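Local coordinates for protein glycoside hydrolase family 31 (Trueperella pyogenes, PDB 5I0F) that degrades the cyclic glucan cycloalternan, probably as a retaining glycoside hydrolase that works through a covalent glycosyl-enzyme intermediate, at residues 652-657 / 668-673; 676-681 / 692-697; 538-543 / 681-686. All coordinates share one frame; numbering follows the deposited sequence.

How the contacts relate
After the N-terminal β-sheets and six barrel strands, the chain reaches helix 537-551, which supplies residues 538-543. It then completes the TIM barrel and enters the C-terminal domain. There contact 1 closes a short loop, pairing 652-657 with 668-673, and lies nested inside the much longer loop that contact 3 closes. Contact 2 follows in series and closes the short loop between 676-681 and 692-697: strand 677-679, the sheet neighbour of 671-673, faces the strand at 692-694. Residues 681-686 come between these two strands, so contacts 2 and 3 cross and share P681. Contacts 1 and 2 thus organise the C-terminal domain internally, whereas contact 3 ties it to the catalytic barrel.

Contact 1 (652-657 / 668-673); sequences RAMFYD and PRQYML
R652 and M672 face each other as an antiparallel hydrogen-bonded pair. R652 N donates to M672 O at 2.8 Å and M672 N returns a bond to R652 O at 2.9 Å, the second being the straighter (N-H...O 159° against 145°). Both donors lie in the carbonyl plane of their acceptor. The two side chains leave on one face of the sheet, with R652 CB and M672 CB 4.1 Å apart, while Y671 CB rests 3.5 Å from R652 O. Further along, the bent M654 chain brings its methyl end to the Q670 amide: M654 CE lies 3.3 Å from Q670 NE2, the two side chains crossing obliquely. M654 SD also packs on M672 CG, and both methionines touch L678 of the next strand.

A second shell fixes these groups. The R652 chain leaves with CG anti to its backbone N (chi1 180°) and bends at chi3, and the guanidinium meets D657 edge-on: NH1 reaches the syn lone pair of D657 OD2 at 3.1 Å in a salt bridge. D675 shares NH1, P649 O takes NE, and K648 pairs with the other carboxylate oxygen of D657, so charges of both signs are interleaved here. Q670 NE2 is held by Y693 O, and the Y671 hydroxyl by F584 O. Through the R652-M672 backbone pair, the short strand 651-652 is joined as an outermost strand to 671-673, in the antiparallel sheet of the family 31 C-terminal β-domain.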
ATOM      1  N   ARG A 652       3.912  15.520 -10.796  1.00 20.93           N
ATOM      2  CA  ARG A 652       5.297  15.939 -10.555  1.00 21.10           C
ATOM      3  C   ARG A 652       5.351  17.074  -9.550  1.00 21.01           C
ATOM      4  O   ARG A 652       4.856  18.166  -9.815  1.00 20.99           O
ATOM      5  CB  ARG A 652       5.951  16.361 -11.886  1.00 21.62           C
ATOM      6  CG  ARG A 652       7.402  16.834 -11.808  1.00 22.51           C
ATOM      7  CD  ARG A 652       7.892  17.343 -13.167  1.00 23.30           C
ATOM      8  NE  ARG A 652       7.686  16.317 -14.199  1.00 23.89           N
ATOM      9  CZ  ARG A 652       7.925  16.482 -15.498  1.00 24.96           C
ATOM     10  NH1 ARG A 652       8.414  17.626 -15.957  1.00 25.60           N
ATOM     11  NH2 ARG A 652       7.695  15.480 -16.336  1.00 24.97           N
ATOM     12  N   ALA A 653       5.972  16.832  -8.402  1.00 20.85           N
ATOM     13  CA  ALA A 653       6.201  17.909  -7.447  1.00 21.11           C
ATOM     14  C   ALA A 653       6.934  19.081  -8.112  1.00 22.55           C
ATOM     15  O   ALA A 653       7.718  18.909  -9.051  1.00 21.89           O
ATOM     16  CB  ALA A 653       6.979  17.411  -6.268  1.00 20.97           C
ATOM     17  N   MET A 654       6.684  20.273  -7.602  1.00 24.33           N
ATOM     18  CA  MET A 654       7.217  21.504  -8.201  1.00 26.44           C
ATOM     19  C   MET A 654       8.740  21.583  -8.175  1.00 25.09           C
ATOM     20  O   MET A 654       9.352  22.223  -9.032  1.00 24.78           O
ATOM     21  CB  MET A 654       6.659  22.706  -7.468  1.00 29.39           C
ATOM     22  CG  MET A 654       5.150  22.754  -7.437  1.00 32.39           C
ATOM     23  SD  MET A 654       4.507  23.463  -8.946  1.00 39.52           S
ATOM     24  CE  MET A 654       4.737  25.168  -8.460  1.00 38.67           C
ATOM     25  N   PHE A 655       9.354  20.937  -7.183  1.00 23.90           N
ATOM     26  CA  PHE A 655      10.799  21.015  -7.010  1.00 23.93           C
ATOM     27  C   PHE A 655      11.589  20.378  -8.147  1.00 24.00           C
ATOM     28  O   PHE A 655      12.758  20.692  -8.289  1.00 24.18           O
ATOM     29  CB  PHE A 655      11.261  20.486  -5.629  1.00 23.63           C
ATOM     30  CG  PHE A 655      11.188  18.991  -5.466  1.00 22.79           C
ATOM     31  CD1 PHE A 655      12.207  18.179  -5.933  1.00 22.78           C
ATOM     32  CD2 PHE A 655      10.146  18.403  -4.779  1.00 22.11           C
ATOM     33  CE1 PHE A 655      12.163  16.806  -5.756  1.00 22.28           C
ATOM     34  CE2 PHE A 655      10.083  17.027  -4.609  1.00 21.66           C
ATOM     35  CZ  PHE A 655      11.101  16.225  -5.090  1.00 21.57           C
ATOM     36  N   TYR A 656      10.984  19.494  -8.951  1.00 23.72           N
ATOM     37  CA  TYR A 656      11.730  18.880 -10.060  1.00 24.69           C
ATOM     38  C   TYR A 656      12.160  19.912 -11.111  1.00 27.04           C
ATOM     39  O   TYR A 656      13.268  19.832 -11.621  1.00 28.92           O
ATOM     40  CB  TYR A 656      10.962  17.700 -10.715  1.00 23.54           C
ATOM     41  CG  TYR A 656      11.019  16.490  -9.829  1.00 22.54           C
ATOM     42  CD1 TYR A 656      12.179  15.728  -9.736  1.00 22.64           C
ATOM     43  CD2 TYR A 656       9.947  16.150  -9.018  1.00 22.10           C
ATOM     44  CE1 TYR A 656      12.253  14.633  -8.878  1.00 22.23           C
ATOM     45  CE2 TYR A 656      10.002  15.054  -8.151  1.00 21.90           C
ATOM     46  CZ  TYR A 656      11.157  14.309  -8.077  1.00 21.88           C
ATOM     47  OH  TYR A 656      11.216  13.234  -7.213  1.00 21.71           O
ATOM     48  N   ASP A 657      11.288  20.868 -11.416  1.00 28.36           N
ATOM     49  CA  ASP A 657      11.560  21.864 -12.442  1.00 30.17           C
ATOM     50  C   ASP A 657      11.784  23.264 -11.864  1.00 30.97           C
ATOM     51  O   ASP A 657      12.267  24.122 -12.593  1.00 31.07           O
ATOM     52  CB  ASP A 657      10.402  21.919 -13.461  1.00 31.50           C
ATOM     53  CG  ASP A 657      10.101  20.564 -14.111  1.00 32.85           C
ATOM     54  OD1 ASP A 657      11.061  19.853 -14.475  1.00 33.80           O
ATOM     55  OD2 ASP A 657       8.895  20.216 -14.274  1.00 34.41           O
ATOM     56  N   PRO A 668       2.202  22.972  -1.454  1.00 23.12           N
ATOM     57  CA  PRO A 668       2.534  21.569  -1.684  1.00 23.09           C
ATOM     58  C   PRO A 668       1.466  20.698  -2.379  1.00 22.92           C
ATOM     59  O   PRO A 668       1.784  19.543  -2.705  1.00 22.83           O
ATOM     60  CB  PRO A 668       2.824  21.061  -0.285  1.00 23.13           C
ATOM     61  CG  PRO A 668       1.879  21.850   0.572  1.00 23.30           C
ATOM     62  CD  PRO A 668       1.866  23.228  -0.044  1.00 23.57           C
ATOM     63  N   ARG A 669       0.233  21.192  -2.566  1.00 22.96           N
ATOM     64  CA  ARG A 669      -0.779  20.442  -3.342  1.00 23.23           C
ATOM     65  C   ARG A 669      -1.063  21.034  -4.737  1.00 23.71           C
ATOM     66  O   ARG A 669      -2.079  20.693  -5.367  1.00 24.88           O
ATOM     67  CB  ARG A 669      -2.060  20.230  -2.517  1.00 23.72           C
ATOM     68  CG  ARG A 669      -1.873  19.225  -1.385  1.00 24.07           C
ATOM     69  CD  ARG A 669      -3.186  18.868  -0.702  1.00 25.36           C
ATOM     70  NE  ARG A 669      -3.760  20.082  -0.128  1.00 28.06           N
ATOM     71  CZ  ARG A 669      -3.587  20.526   1.126  1.00 29.91           C
ATOM     72  NH1 ARG A 669      -4.136  21.684   1.487  1.00 31.08           N
ATOM     73  NH2 ARG A 669      -2.895  19.827   2.029  1.00 29.57           N
ATOM     74  N   GLN A 670      -0.188  21.908  -5.233  1.00 23.36           N
ATOM     75  CA  GLN A 670      -0.103  22.118  -6.689  1.00 23.73           C
ATOM     76  C   GLN A 670       0.997  21.237  -7.218  1.00 23.12           C
ATOM     77  O   GLN A 670       1.920  20.873  -6.492  1.00 22.47           O
ATOM     78  CB  GLN A 670       0.105  23.570  -7.166  1.00 25.01           C
ATOM     79  CG  GLN A 670       0.554  24.595  -6.168  1.00 25.77           C
ATOM     80  CD  GLN A 670       0.717  25.997  -6.744  1.00 26.18           C
ATOM     81  OE1 GLN A 670      -0.021  26.902  -6.390  1.00 27.16           O
ATOM     82  NE2 GLN A 670       1.734  26.189  -7.573  1.00 26.62           N
ATOM     83  N   TYR A 671       0.883  20.889  -8.493  1.00 21.95           N
ATOM     84  CA  TYR A 671       1.840  20.012  -9.112  1.00 21.69           C
ATOM     85  C   TYR A 671       1.827  20.205 -10.621  1.00 21.88           C
ATOM     86  O   TYR A 671       0.866  20.719 -11.179  1.00 21.37           O
ATOM     87  CB  TYR A 671       1.514  18.549  -8.755  1.00 20.54           C
ATOM     88  CG  TYR A 671       0.172  18.065  -9.249  1.00 19.73           C
ATOM     89  CD1 TYR A 671      -0.993  18.249  -8.485  1.00 19.40           C
ATOM     90  CD2 TYR A 671       0.056  17.426 -10.487  1.00 19.37           C
ATOM     91  CE1 TYR A 671      -2.228  17.813  -8.946  1.00 19.22           C
ATOM     92  CE2 TYR A 671      -1.161  16.966 -10.947  1.00 19.21           C
ATOM     93  CZ  TYR A 671      -2.301  17.157 -10.178  1.00 19.47           C
ATOM     94  OH  TYR A 671      -3.535  16.740 -10.649  1.00 20.00           O
ATOM     95  N   MET A 672       2.904  19.761 -11.254  1.00 22.05           N
ATOM     96  CA  MET A 672       2.991  19.745 -12.693  1.00 22.64           C
ATOM     97  C   MET A 672       2.438  18.402 -13.186  1.00 21.59           C
ATOM     98  O   MET A 672       2.669  17.343 -12.564  1.00 19.93           O
ATOM     99  CB  MET A 672       4.447  19.943 -13.151  1.00 24.56           C
ATOM    100  CG  MET A 672       5.086  21.264 -12.716  1.00 26.41           C
ATOM    101  SD  MET A 672       4.259  22.711 -13.409  1.00 29.36           S
ATOM    102  CE  MET A 672       4.480  22.472 -15.170  1.00 29.74           C
ATOM    103  N   LEU A 673       1.696  18.451 -14.290  1.00 21.03           N
ATOM    104  CA  LEU A 673       1.310  17.253 -15.007  1.00 20.86           C
ATOM    105  C   LEU A 673       2.144  17.273 -16.259  1.00 21.65           C
ATOM    106  O   LEU A 673       1.837  18.017 -17.185  1.00 22.04           O
ATOM    107  CB  LEU A 673      -0.182  17.245 -15.358  1.00 20.64           C
ATOM    108  CG  LEU A 673      -0.661  15.947 -16.016  1.00 20.37           C
ATOM    109  CD1 LEU A 673      -0.596  14.786 -15.047  1.00 19.76           C
ATOM    110  CD2 LEU A 673      -2.070  16.116 -16.544  1.00 20.70           C
TER

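Contact 2 (676-681 / 692-697); sequences ELLINP and TYLPEG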
ATOM      1  N   GLU A 676       4.382  20.736 -19.078  1.00 26.67           N
ATOM      2  CA  GLU A 676       3.729  21.959 -19.566  1.00 27.58           C
ATOM      3  C   GLU A 676       2.554  22.496 -18.730  1.00 26.59           C
ATOM      4  O   GLU A 676       2.240  23.691 -18.819  1.00 26.57           O
ATOM      5  CB  GLU A 676       3.272  21.767 -21.020  1.00 28.65           C
ATOM      6  CG  GLU A 676       4.356  21.279 -21.976  1.00 29.86           C
ATOM      7  CD  GLU A 676       5.566  22.213 -22.074  1.00 31.66           C
ATOM      8  OE1 GLU A 676       5.423  23.444 -21.881  1.00 32.56           O
ATOM      9  OE2 GLU A 676       6.688  21.729 -22.347  1.00 32.24           O
ATOM     10  N   LEU A 677       1.920  21.649 -17.931  1.00 24.66           N
ATOM     11  CA  LEU A 677       0.698  22.019 -17.227  1.00 24.56           C
ATOM     12  C   LEU A 677       0.905  22.073 -15.731  1.00 23.94           C
ATOM     13  O   LEU A 677       1.403  21.112 -15.129  1.00 23.72           O
ATOM     14  CB  LEU A 677      -0.429  21.037 -17.559  1.00 24.27           C
ATOM     15  CG  LEU A 677      -0.845  20.919 -19.029  1.00 24.71           C
ATOM     16  CD1 LEU A 677      -1.976  19.922 -19.136  1.00 24.12           C
ATOM     17  CD2 LEU A 677      -1.240  22.264 -19.623  1.00 25.60           C
ATOM     18  N   LEU A 678       0.524  23.196 -15.128  1.00 24.02           N
ATOM     19  CA  LEU A 678       0.520  23.364 -13.684  1.00 23.81           C
ATOM     20  C   LEU A 678      -0.923  23.204 -13.188  1.00 23.36           C
ATOM     21  O   LEU A 678      -1.811  23.952 -13.633  1.00 22.99           O
ATOM     22  CB  LEU A 678       1.066  24.759 -13.316  1.00 25.13           C
ATOM     23  CG  LEU A 678       1.120  25.115 -11.820  1.00 25.59           C
ATOM     24  CD1 LEU A 678       1.745  24.004 -11.018  1.00 25.37           C
ATOM     25  CD2 LEU A 678       1.906  26.397 -11.603  1.00 26.66           C
ATOM     26  N   ILE A 679      -1.147  22.245 -12.281  1.00 21.88           N
ATOM     27  CA  ILE A 679      -2.486  21.914 -11.799  1.00 22.02           C
ATOM     28  C   ILE A 679      -2.671  22.341 -10.348  1.00 21.40           C
ATOM     29  O   ILE A 679      -1.776  22.144  -9.537  1.00 22.17           O
ATOM     30  CB  ILE A 679      -2.762  20.385 -11.839  1.00 21.65           C
ATOM     31  CG1 ILE A 679      -2.155  19.716 -13.086  1.00 22.32           C
ATOM     32  CG2 ILE A 679      -4.258  20.111 -11.688  1.00 21.61           C
ATOM     33  CD1 ILE A 679      -2.633  20.274 -14.406  1.00 22.91           C
ATOM     34  N   ASN A 680      -3.840  22.856 -10.005  1.00 21.40           N
ATOM     35  CA  ASN A 680      -4.130  23.240  -8.630  1.00 21.80           C
ATOM     36  C   ASN A 680      -5.567  22.907  -8.238  1.00 21.73           C
ATOM     37  O   ASN A 680      -6.453  23.792  -8.292  1.00 21.79           O
ATOM     38  CB  ASN A 680      -3.809  24.718  -8.380  1.00 22.29           C
ATOM     39  CG  ASN A 680      -3.862  25.086  -6.907  1.00 22.62           C
ATOM     40  OD1 ASN A 680      -3.966  24.207  -6.037  1.00 22.86           O
ATOM     41  ND2 ASN A 680      -3.800  26.384  -6.611  1.00 22.73           N
ATOM     42  N   PRO A 681      -5.808  21.637  -7.851  1.00 20.98           N
ATOM     43  CA  PRO A 681      -7.150  21.186  -7.449  1.00 20.82           C
ATOM     44  C   PRO A 681      -7.811  22.053  -6.387  1.00 20.88           C
ATOM     45  O   PRO A 681      -7.130  22.556  -5.477  1.00 20.86           O
ATOM     46  CB  PRO A 681      -6.876  19.778  -6.882  1.00 20.18           C
ATOM     47  CG  PRO A 681      -5.661  19.309  -7.622  1.00 19.96           C
ATOM     48  CD  PRO A 681      -4.814  20.533  -7.726  1.00 20.24           C
ATOM     49  N   THR A 692      -3.258  30.306  -7.016  1.00 26.69           N
ATOM     50  CA  THR A 692      -2.164  29.453  -7.450  1.00 26.87           C
ATOM     51  C   THR A 692      -0.857  30.257  -7.468  1.00 27.28           C
ATOM     52  O   THR A 692      -0.844  31.397  -7.935  1.00 27.14           O
ATOM     53  CB  THR A 692      -2.516  28.925  -8.861  1.00 27.11           C
ATOM     54  OG1 THR A 692      -3.723  28.168  -8.767  1.00 26.70           O
ATOM     55  CG2 THR A 692      -1.435  28.048  -9.440  1.00 27.37           C
ATOM     56  N   TYR A 693       0.229  29.676  -6.947  1.00 26.99           N
ATOM     57  CA  TYR A 693       1.557  30.265  -7.151  1.00 27.77           C
ATOM     58  C   TYR A 693       2.099  29.845  -8.510  1.00 27.99           C
ATOM     59  O   TYR A 693       2.210  28.640  -8.800  1.00 27.25           O
ATOM     60  CB  TYR A 693       2.567  29.912  -6.031  1.00 27.87           C
ATOM     61  CG  TYR A 693       3.929  30.523  -6.319  1.00 28.55           C
ATOM     62  CD1 TYR A 693       4.129  31.908  -6.220  1.00 29.67           C
ATOM     63  CD2 TYR A 693       4.993  29.736  -6.771  1.00 28.30           C
ATOM     64  CE1 TYR A 693       5.356  32.484  -6.540  1.00 30.26           C
ATOM     65  CE2 TYR A 693       6.223  30.294  -7.069  1.00 29.37           C
ATOM     66  CZ  TYR A 693       6.400  31.668  -6.959  1.00 30.21           C
ATOM     67  OH  TYR A 693       7.607  32.211  -7.283  1.00 30.62           O
ATOM     68  N   LEU A 694       2.447  30.836  -9.339  1.00 28.86           N
ATOM     69  CA  LEU A 694       3.100  30.589 -10.620  1.00 29.52           C
ATOM     70  C   LEU A 694       4.581  30.853 -10.479  1.00 30.25           C
ATOM     71  O   LEU A 694       4.974  31.934 -10.030  1.00 30.52           O
ATOM     72  CB  LEU A 694       2.551  31.502 -11.728  1.00 30.25           C
ATOM     73  CG  LEU A 694       1.072  31.396 -12.037  1.00 30.30           C
ATOM     74  CD1 LEU A 694       0.705  32.454 -13.072  1.00 31.51           C
ATOM     75  CD2 LEU A 694       0.724  29.991 -12.527  1.00 29.87           C
ATOM     76  N   PRO A 695       5.420  29.883 -10.856  1.00 30.89           N
ATOM     77  CA  PRO A 695       6.862  30.153 -10.904  1.00 32.06           C
ATOM     78  C   PRO A 695       7.247  30.984 -12.137  1.00 33.86           C
ATOM     79  O   PRO A 695       6.400  31.239 -12.988  1.00 32.77           O
ATOM     80  CB  PRO A 695       7.489  28.752 -10.928  1.00 31.78           C
ATOM     81  CG  PRO A 695       6.422  27.829 -11.363  1.00 30.92           C
ATOM     82  CD  PRO A 695       5.087  28.490 -11.214  1.00 30.63           C
ATOM     83  N   GLU A 696       8.513  31.389 -12.224  1.00 36.51           N
ATOM     84  CA  GLU A 696       8.981  32.311 -13.272  1.00 39.73           C
ATOM     85  C   GLU A 696       8.680  31.770 -14.673  1.00 39.11           C
ATOM     86  O   GLU A 696       8.689  30.557 -14.889  1.00 38.12           O
ATOM     87  CB  GLU A 696      10.491  32.577 -13.155  1.00 42.84           C
ATOM     88  CG  GLU A 696      10.941  33.310 -11.891  1.00 45.38           C
ATOM     89  CD  GLU A 696      10.660  34.809 -11.906  1.00 48.24           C
ATOM     90  OE1 GLU A 696      10.978  35.506 -12.911  1.00 50.77           O
ATOM     91  OE2 GLU A 696      10.131  35.303 -10.882  1.00 51.17           O
ATOM     92  N   GLY A 697       8.408  32.688 -15.598  1.00 39.13           N
ATOM     93  CA  GLY A 697       8.010  32.370 -16.968  1.00 39.57           C
ATOM     94  C   GLY A 697       6.605  32.868 -17.211  1.00 39.57           C
ATOM     95  O   GLY A 697       5.949  33.344 -16.286  1.00 39.36           O
TER
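Two β-layers of the C-terminal domain face each other here, with L678 of strand 677-679 and N680 just beyond it directed at T692, L694 and P695 of the other layer. The local strand axes approach to 9.0 Å and run at 150° to each other, a spacing at which contact is made by side chains and not by backbone pairing.

The polar link is formed by N680 and T692, whose side chains meet tip to tip. N680 ND2 donates to T692 OG1 at 2.8 Å along a nearly straight line (173°), and the hydroxyl oxygen lies in the plane of the amide. N680 CG, anti to the backbone N (chi1 -170°), starts the amide toward the other layer. Since the amide nitrogen supplies the proton, T692 OG1 is the acceptor in this buried bond, and W690 makes a weak bond to the carbonyl oxygen of the same asparagine amide.

Strand 677-679 belongs to the six-stranded antiparallel sheet, where L678 pairs through its backbone with Y726. T692 instead pairs with V714, within the two-stranded sheet of 689-694 and 712-717. This layering is that of a β-sandwich, the usual form of this domain in glycoside hydrolase family 31.

The apolar half of the contact is concentrated on one methyl group. L678 CD2 lies 3.8 Å from P695 CD, meeting the proline ring tip to tip, and L694 CD2 approaches the same methyl at 3.9 Å. T692 CG2 stands a little further from L678 CD2, at 4.3 Å. The methyl also packs against a backbone oxygen, with L678 CD2 3.6 Å from Y693 O. T692 and L694 also pack on Y726, while the Y693 side chain leads away from strand 677-679 to place its hydroxyl on D661.

Contact 3 (538-543 / 681-686); sequences EAFRSS and PVTAPG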
ATOM      1  N   GLU A 538     -10.876  15.856   3.383  1.00 20.93           N
ATOM      2  CA  GLU A 538      -9.558  15.516   3.916  1.00 22.51           C
ATOM      3  C   GLU A 538      -8.917  14.361   3.139  1.00 20.67           C
ATOM      4  O   GLU A 538      -7.712  14.406   2.841  1.00 20.23           O
ATOM      5  CB  GLU A 538      -9.613  15.197   5.430  1.00 25.12           C
ATOM      6  CG  GLU A 538      -8.240  14.955   6.078  1.00 28.37           C
ATOM      7  CD  GLU A 538      -7.171  16.004   5.720  1.00 32.18           C
ATOM      8  OE1 GLU A 538      -7.462  17.248   5.757  1.00 35.43           O
ATOM      9  OE2 GLU A 538      -6.032  15.580   5.350  1.00 34.76           O
ATOM     10  N   ALA A 539      -9.713  13.360   2.774  1.00 19.30           N
ATOM     11  CA  ALA A 539      -9.191  12.246   1.988  1.00 18.46           C
ATOM     12  C   ALA A 539      -8.751  12.662   0.567  1.00 18.04           C
ATOM     13  O   ALA A 539      -7.752  12.154   0.047  1.00 17.44           O
ATOM     14  CB  ALA A 539     -10.205  11.116   1.935  1.00 18.11           C
ATOM     15  N   PHE A 540      -9.507  13.575  -0.039  1.00 17.92           N
ATOM     16  CA  PHE A 540      -9.148  14.202  -1.317  1.00 17.68           C
ATOM     17  C   PHE A 540      -7.771  14.871  -1.216  1.00 17.96           C
ATOM     18  O   PHE A 540      -6.871  14.576  -2.019  1.00 17.09           O
ATOM     19  CB  PHE A 540     -10.286  15.192  -1.692  1.00 18.08           C
ATOM     20  CG  PHE A 540     -10.109  15.972  -2.973  1.00 17.73           C
ATOM     21  CD1 PHE A 540      -9.192  15.643  -3.957  1.00 17.59           C
ATOM     22  CD2 PHE A 540     -10.932  17.079  -3.190  1.00 18.19           C
ATOM     23  CE1 PHE A 540      -9.092  16.379  -5.123  1.00 18.13           C
ATOM     24  CE2 PHE A 540     -10.849  17.818  -4.375  1.00 18.33           C
ATOM     25  CZ  PHE A 540      -9.911  17.482  -5.327  1.00 18.28           C
ATOM     26  N   ARG A 541      -7.589  15.739  -0.216  1.00 18.48           N
ATOM     27  CA  ARG A 541      -6.277  16.375  -0.018  1.00 19.44           C
ATOM     28  C   ARG A 541      -5.164  15.359   0.198  1.00 19.12           C
ATOM     29  O   ARG A 541      -4.070  15.502  -0.384  1.00 18.68           O
ATOM     30  CB  ARG A 541      -6.308  17.366   1.147  1.00 20.32           C
ATOM     31  CG  ARG A 541      -7.213  18.558   0.852  1.00 21.65           C
ATOM     32  CD  ARG A 541      -7.241  19.618   1.951  1.00 22.88           C
ATOM     33  NE  ARG A 541      -7.957  19.202   3.150  1.00 24.30           N
ATOM     34  CZ  ARG A 541      -9.228  19.505   3.478  1.00 25.50           C
ATOM     35  NH1 ARG A 541      -9.720  19.038   4.617  1.00 25.62           N
ATOM     36  NH2 ARG A 541     -10.027  20.256   2.716  1.00 26.32           N
ATOM     37  N   SER A 542      -5.428  14.350   1.028  1.00 18.70           N
ATOM     38  CA  SER A 542      -4.431  13.290   1.289  1.00 18.94           C
ATOM     39  C   SER A 542      -4.063  12.524   0.045  1.00 18.16           C
ATOM     40  O   SER A 542      -2.880  12.170  -0.158  1.00 17.31           O
ATOM     41  CB  SER A 542      -4.906  12.311   2.362  1.00 19.93           C
ATOM     42  OG  SER A 542      -5.002  12.995   3.602  1.00 22.25           O
ATOM     43  N   SER A 543      -5.053  12.301  -0.814  1.00 17.54           N
ATOM     44  CA  SER A 543      -4.830  11.564  -2.055  1.00 17.58           C
ATOM     45  C   SER A 543      -3.933  12.342  -3.021  1.00 17.14           C
ATOM     46  O   SER A 543      -3.090  11.741  -3.666  1.00 16.96           O
ATOM     47  CB  SER A 543      -6.148  11.113  -2.708  1.00 17.49           C
ATOM     48  OG  SER A 543      -6.975  10.316  -1.816  1.00 18.11           O
ATOM     49  N   PRO A 681      -5.808  21.637  -7.851  1.00 20.98           N
ATOM     50  CA  PRO A 681      -7.150  21.186  -7.449  1.00 20.82           C
ATOM     51  C   PRO A 681      -7.811  22.053  -6.387  1.00 20.88           C
ATOM     52  O   PRO A 681      -7.130  22.556  -5.477  1.00 20.86           O
ATOM     53  CB  PRO A 681      -6.876  19.778  -6.882  1.00 20.18           C
ATOM     54  CG  PRO A 681      -5.661  19.309  -7.622  1.00 19.96           C
ATOM     55  CD  PRO A 681      -4.814  20.533  -7.726  1.00 20.24           C
ATOM     56  N   VAL A 682      -9.132  22.203  -6.487  1.00 21.33           N
ATOM     57  CA  VAL A 682      -9.905  23.002  -5.539  1.00 21.93           C
ATOM     58  C   VAL A 682     -10.385  22.045  -4.453  1.00 21.73           C
ATOM     59  O   VAL A 682     -11.217  21.184  -4.714  1.00 20.99           O
ATOM     60  CB  VAL A 682     -11.096  23.684  -6.239  1.00 22.90           C
ATOM     61  CG1 VAL A 682     -11.941  24.494  -5.251  1.00 23.83           C
ATOM     62  CG2 VAL A 682     -10.573  24.573  -7.353  1.00 23.24           C
ATOM     63  N   THR A 683      -9.850  22.201  -3.248  1.00 21.95           N
ATOM     64  CA  THR A 683      -9.978  21.204  -2.185  1.00 22.27           C
ATOM     65  C   THR A 683     -10.747  21.654  -0.957  1.00 22.88           C
ATOM     66  O   THR A 683     -10.672  21.003   0.095  1.00 22.03           O
ATOM     67  CB  THR A 683      -8.585  20.734  -1.743  1.00 22.37           C
ATOM     68  OG1 THR A 683      -7.821  21.846  -1.283  1.00 22.55           O
ATOM     69  CG2 THR A 683      -7.854  20.065  -2.913  1.00 22.24           C
ATOM     70  N   ALA A 684     -11.487  22.748  -1.077  1.00 23.95           N
ATOM     71  CA  ALA A 684     -12.306  23.229   0.029  1.00 25.43           C
ATOM     72  C   ALA A 684     -13.761  23.447  -0.426  1.00 25.73           C
ATOM     73  O   ALA A 684     -13.989  23.988  -1.514  1.00 25.46           O
ATOM     74  CB  ALA A 684     -11.727  24.531   0.588  1.00 26.19           C
ATOM     75  N   PRO A 685     -14.745  23.037   0.414  1.00 26.30           N
ATOM     76  CA  PRO A 685     -16.122  23.325   0.049  1.00 27.22           C
ATOM     77  C   PRO A 685     -16.424  24.820   0.079  1.00 27.50           C
ATOM     78  O   PRO A 685     -15.867  25.557   0.896  1.00 27.56           O
ATOM     79  CB  PRO A 685     -16.947  22.598   1.126  1.00 27.61           C
ATOM     80  CG  PRO A 685     -16.032  22.432   2.285  1.00 27.82           C
ATOM     81  CD  PRO A 685     -14.648  22.334   1.712  1.00 27.02           C
ATOM     82  N   GLY A 686     -17.265  25.256  -0.843  1.00 28.07           N
ATOM     83  CA  GLY A 686     -17.742  26.618  -0.863  1.00 28.91           C
ATOM     84  C   GLY A 686     -16.800  27.570  -1.555  1.00 29.06           C
ATOM     85  O   GLY A 686     -17.065  28.766  -1.569  1.00 29.14           O
TER
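R541 NH2 donates to T683 O at 2.8 Å, approaching nearly along the C=O axis but through a bent N-H...O angle of 130°. The guanidinium is steadied from its own helix by E538: NE and NH1 both grip E538 OE1, side-on and from the same face of the carboxylate, with NH1 at 3.1 Å in a salt bridge. The aliphatic part of R541 meets T683 as well, its CG lying 3.7 Å from T683 CB.

Helix 537-551 follows barrel strand 527-529, and through this contact the outside of the TIM barrel meets the loop between strands 677-679 and 689-694 of the C-terminal domain.

On the apolar side, F540 CG stands anti to the backbone N (chi1 179°), starting the ring toward the loop, and T683 CG2 sits over one face of it, offset toward the rim, in a CH-pi contact 4.2 Å from the centroid. The two side chains cross at about a right angle. P681 CB touches F540 CZ at 4.1 Å, while V682 O comes within 3.4 Å of F540 CE2; this carbonyl oxygen is buried without a polar partner in the model. The F540 ring also meets W560, their planes almost parallel.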